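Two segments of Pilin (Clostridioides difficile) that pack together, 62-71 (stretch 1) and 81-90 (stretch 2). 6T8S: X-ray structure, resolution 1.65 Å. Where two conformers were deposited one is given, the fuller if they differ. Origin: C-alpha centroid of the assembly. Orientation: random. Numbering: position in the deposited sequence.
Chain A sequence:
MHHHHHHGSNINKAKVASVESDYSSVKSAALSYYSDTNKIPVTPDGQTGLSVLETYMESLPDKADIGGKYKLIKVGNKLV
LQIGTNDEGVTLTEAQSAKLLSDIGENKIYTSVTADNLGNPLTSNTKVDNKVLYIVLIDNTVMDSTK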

# COMPACT_ATOMS: atom_id res chain seq x y z
N ASP A 62 9.59 2.58 -5.21
CA ASP A 62 9.76 3.96 -4.70
C ASP A 62 8.38 4.65 -4.69
O ASP A 62 7.91 5.03 -3.60
CB ASP A 62 10.78 4.72 -5.56
CG ASP A 62 10.96 6.17 -5.17
OD1 ASP A 62 10.94 6.47 -3.97
OD2 ASP A 62 11.11 7.00 -6.09
N LYS A 63 7.77 4.79 -5.86
CA LYS A 63 6.46 5.48 -6.03
C LYS A 63 5.49 4.53 -6.73
O LYS A 63 5.93 3.74 -7.60
CB LYS A 63 6.60 6.74 -6.88
CG LYS A 63 7.38 7.88 -6.24
CD LYS A 63 7.57 9.07 -7.19
CE LYS A 63 6.28 9.71 -7.67
NZ LYS A 63 5.58 10.44 -6.58
N ALA A 64 4.22 4.64 -6.38
CA ALA A 64 3.12 3.90 -7.03
C ALA A 64 2.80 4.55 -8.38
O ALA A 64 2.88 5.79 -8.48
CB ALA A 64 1.93 3.86 -6.12
N ASP A 65 2.42 3.76 -9.38
CA ASP A 65 2.02 4.29 -10.72
C ASP A 65 0.70 5.09 -10.63
O ASP A 65 0.43 5.86 -11.56
CB ASP A 65 1.94 3.16 -11.74
CG ASP A 65 3.29 2.78 -12.33
OD1 ASP A 65 4.31 3.34 -11.90
OD2 ASP A 65 3.29 1.97 -13.27
N ILE A 66 -0.07 4.94 -9.55
CA ILE A 66 -1.33 5.71 -9.31
C ILE A 66 -1.02 7.01 -8.56
O ILE A 66 -1.97 7.77 -8.29
CB ILE A 66 -2.38 4.85 -8.57
CG1 ILE A 66 -1.87 4.38 -7.21
CG2 ILE A 66 -2.85 3.71 -9.46
CD1 ILE A 66 -2.86 3.57 -6.41
N GLY A 67 0.25 7.28 -8.26
CA GLY A 67 0.72 8.44 -7.48
C GLY A 67 1.12 8.04 -6.07
O GLY A 67 0.51 7.09 -5.53
N GLY A 68 2.11 8.72 -5.48
CA GLY A 68 2.39 8.62 -4.04
C GLY A 68 3.59 7.75 -3.72
O GLY A 68 3.77 6.68 -4.36
N LYS A 69 4.41 8.18 -2.77
CA LYS A 69 5.57 7.39 -2.29
C LYS A 69 5.08 6.27 -1.37
O LYS A 69 4.07 6.45 -0.66
CB LYS A 69 6.56 8.27 -1.52
CG LYS A 69 7.44 9.16 -2.38
CD LYS A 69 8.35 10.05 -1.56
CE LYS A 69 8.85 11.25 -2.34
NZ LYS A 69 9.88 11.98 -1.57
N TYR A 70 5.79 5.15 -1.35
CA TYR A 70 5.46 4.01 -0.46
C TYR A 70 6.13 4.24 0.90
O TYR A 70 7.25 4.79 0.95
CB TYR A 70 5.96 2.69 -1.06
CG TYR A 70 5.27 2.22 -2.31
CD1 TYR A 70 3.92 1.91 -2.32
CD2 TYR A 70 5.99 1.99 -3.48
CE1 TYR A 70 3.29 1.44 -3.45
CE2 TYR A 70 5.37 1.51 -4.63
CZ TYR A 70 4.02 1.23 -4.61
OH TYR A 70 3.38 0.75 -5.73
N LYS A 71 5.49 3.78 1.97
CA LYS A 71 6.15 3.53 3.27
C LYS A 71 5.39 2.43 4.02
O LYS A 71 4.28 2.08 3.59
CB LYS A 71 6.30 4.84 4.07
CG LYS A 71 5.05 5.43 4.67
CD LYS A 71 5.34 6.66 5.56
CE LYS A 71 5.80 6.31 6.97
NZ LYS A 71 6.15 7.49 7.80
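Stretch 2 (81-90) LQIGTNDEGV

How does stretch 2 lie on stretch 1? Its strand runs antiparallel to that of stretch 1, already under way at Leu 81, and its residues Gln 82 and Ile 83 pair with Lys 71 and Tyr 70, where the strand of stretch 1 begins. Lys 71 and Gln 82 form the hydrogen-bonded pair: Lys 71 N donates to Gln 82 O at 3.0 Å, and Gln 82 N donates to Lys 71 O at 2.9 Å. Tyr 70 and Ile 83 are the non-hydrogen-bonded pair, their CA atoms 4.8 Å apart, and beyond them Gly 84 N reaches Lys 69 O at 2.8 Å. Stretch 2 then turns through Thr 85 to Glu 88, where Thr 85 N binds Glu 88 O at 2.9 Å, and comes back so that Val 90 lies beside Gly 67, CA to CA 4.4 Å.

Which side chains fill the apolar side? Tyr 70 and Ile 83 share one face of the sheet. Tyr 70 takes chi1 m, and the end of its side chain comes nearer to stretch 2 than its start: CE1 lies 3.9 Å from Ile 83 CG1, which meets the ring at its edge, and CD1 lies 3.8 Å from Leu 81 CD1. Leu 81, with chi1 t and chi2 p, sets off sideways but brings its end to that ring. Ile 83, at m and t, also places CG2 3.4 Å from Ala 64 CB. Farther along, Ile 66 at p and t extends CD1 to within 3.7 Å of Val 90 CG1.

What do the long polar side chains do? Lys 71 and Gln 82 lie on the other face, and Lys 71 CG packs 3.8 Å from Gln 82 CD. Gln 82 is extended, t and t, which carries NE2 along its own stretch to Gly 84 O at 2.9 Å. Glu 88 is likewise t and t, so the chain is extended, and chi3 of -82° turns the carboxylate plane; its OE2 accepts from Gly 68 N at 2.9 Å and forms a salt bridge with Lys 63 NZ at 2.7 Å. Lys 63 starts m and t, but chi3 and chi4 are both p, curling the amine to the carboxylate.

Why are there glycines where the CA atoms come closest? Gly 68 CA and Gly 84 CA are just 3.6 Å apart, and a CB on Gly 68 would clash with Gly 84 CA. One on Gly 67 would run into Gly 89 O. The positive phi angles of Gly 67, Gly 68 and Gly 84 would also press a CB against the preceding carbonyl. Beside this close approach, one water accepts from Lys 69 N at 2.9 Å and donates to Glu 88 O at 2.9 Å.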

# COMPACT_ATOMS: atom_id res chain seq x y z
N LEU A 81 0.82 -1.11 4.02
CA LEU A 81 1.53 -0.36 2.97
C LEU A 81 0.78 0.97 2.79
O LEU A 81 -0.39 0.95 2.38
CB LEU A 81 1.55 -1.18 1.68
CG LEU A 81 2.23 -0.51 0.49
CD1 LEU A 81 3.71 -0.29 0.75
CD2 LEU A 81 2.00 -1.31 -0.79
N GLN A 82 1.43 2.07 3.15
CA GLN A 82 0.93 3.43 2.89
C GLN A 82 1.40 3.84 1.50
O GLN A 82 2.60 3.64 1.16
CB GLN A 82 1.43 4.39 3.98
CG GLN A 82 1.07 5.85 3.70
CD GLN A 82 1.52 6.75 4.84
OE1 GLN A 82 1.54 6.34 5.99
NE2 GLN A 82 1.89 7.98 4.51
N ILE A 83 0.49 4.39 0.71
CA ILE A 83 0.78 4.89 -0.66
C ILE A 83 0.41 6.38 -0.66
O ILE A 83 -0.77 6.70 -0.67
CB ILE A 83 0.01 4.10 -1.73
CG1 ILE A 83 0.10 2.59 -1.49
CG2 ILE A 83 0.49 4.50 -3.12
CD1 ILE A 83 -0.73 1.77 -2.44
N GLY A 84 1.43 7.23 -0.65
CA GLY A 84 1.27 8.69 -0.63
C GLY A 84 1.78 9.29 0.65
O GLY A 84 1.95 8.58 1.66
N THR A 85 1.99 10.60 0.61
CA THR A 85 2.47 11.40 1.75
C THR A 85 1.80 12.77 1.66
O THR A 85 0.94 12.96 0.77
CB THR A 85 3.99 11.51 1.71
OG1 THR A 85 4.28 12.25 0.52
CG2 THR A 85 4.69 10.17 1.73
N ASN A 86 2.23 13.71 2.49
CA ASN A 86 1.81 15.14 2.41
C ASN A 86 2.03 15.71 1.00
O ASN A 86 1.24 16.58 0.57
CB ASN A 86 2.55 15.97 3.44
CG ASN A 86 4.04 15.96 3.21
OD1 ASN A 86 4.68 14.92 3.35
ND2 ASN A 86 4.60 17.12 2.88
N ASP A 87 3.06 15.25 0.29
CA ASP A 87 3.49 15.80 -1.03
C ASP A 87 2.52 15.38 -2.14
O ASP A 87 2.28 16.17 -3.07
CB ASP A 87 4.92 15.38 -1.37
CG ASP A 87 6.01 16.08 -0.56
OD1 ASP A 87 5.86 17.28 -0.29
OD2 ASP A 87 7.00 15.41 -0.21
N GLU A 88 1.99 14.15 -2.07
CA GLU A 88 1.18 13.59 -3.19
C GLU A 88 0.53 12.29 -2.72
O GLU A 88 1.23 11.49 -2.09
CB GLU A 88 2.08 13.37 -4.40
CG GLU A 88 1.43 12.59 -5.52
CD GLU A 88 2.37 12.30 -6.68
OE1 GLU A 88 2.55 13.19 -7.52
OE2 GLU A 88 2.97 11.19 -6.71
N GLY A 89 -0.77 12.14 -2.98
CA GLY A 89 -1.53 10.91 -2.71
C GLY A 89 -1.77 10.16 -4.00
O GLY A 89 -1.14 10.49 -5.03
N VAL A 90 -2.67 9.19 -3.96
CA VAL A 90 -3.06 8.39 -5.16
C VAL A 90 -4.21 9.09 -5.87
O VAL A 90 -4.96 9.86 -5.22
CB VAL A 90 -3.43 6.94 -4.79
CG1 VAL A 90 -2.37 6.30 -3.92
CG2 VAL A 90 -4.80 6.83 -4.17
O HOH W 1 4.09 10.98 -1.96
O HOH W 2 4.10 7.03 1.88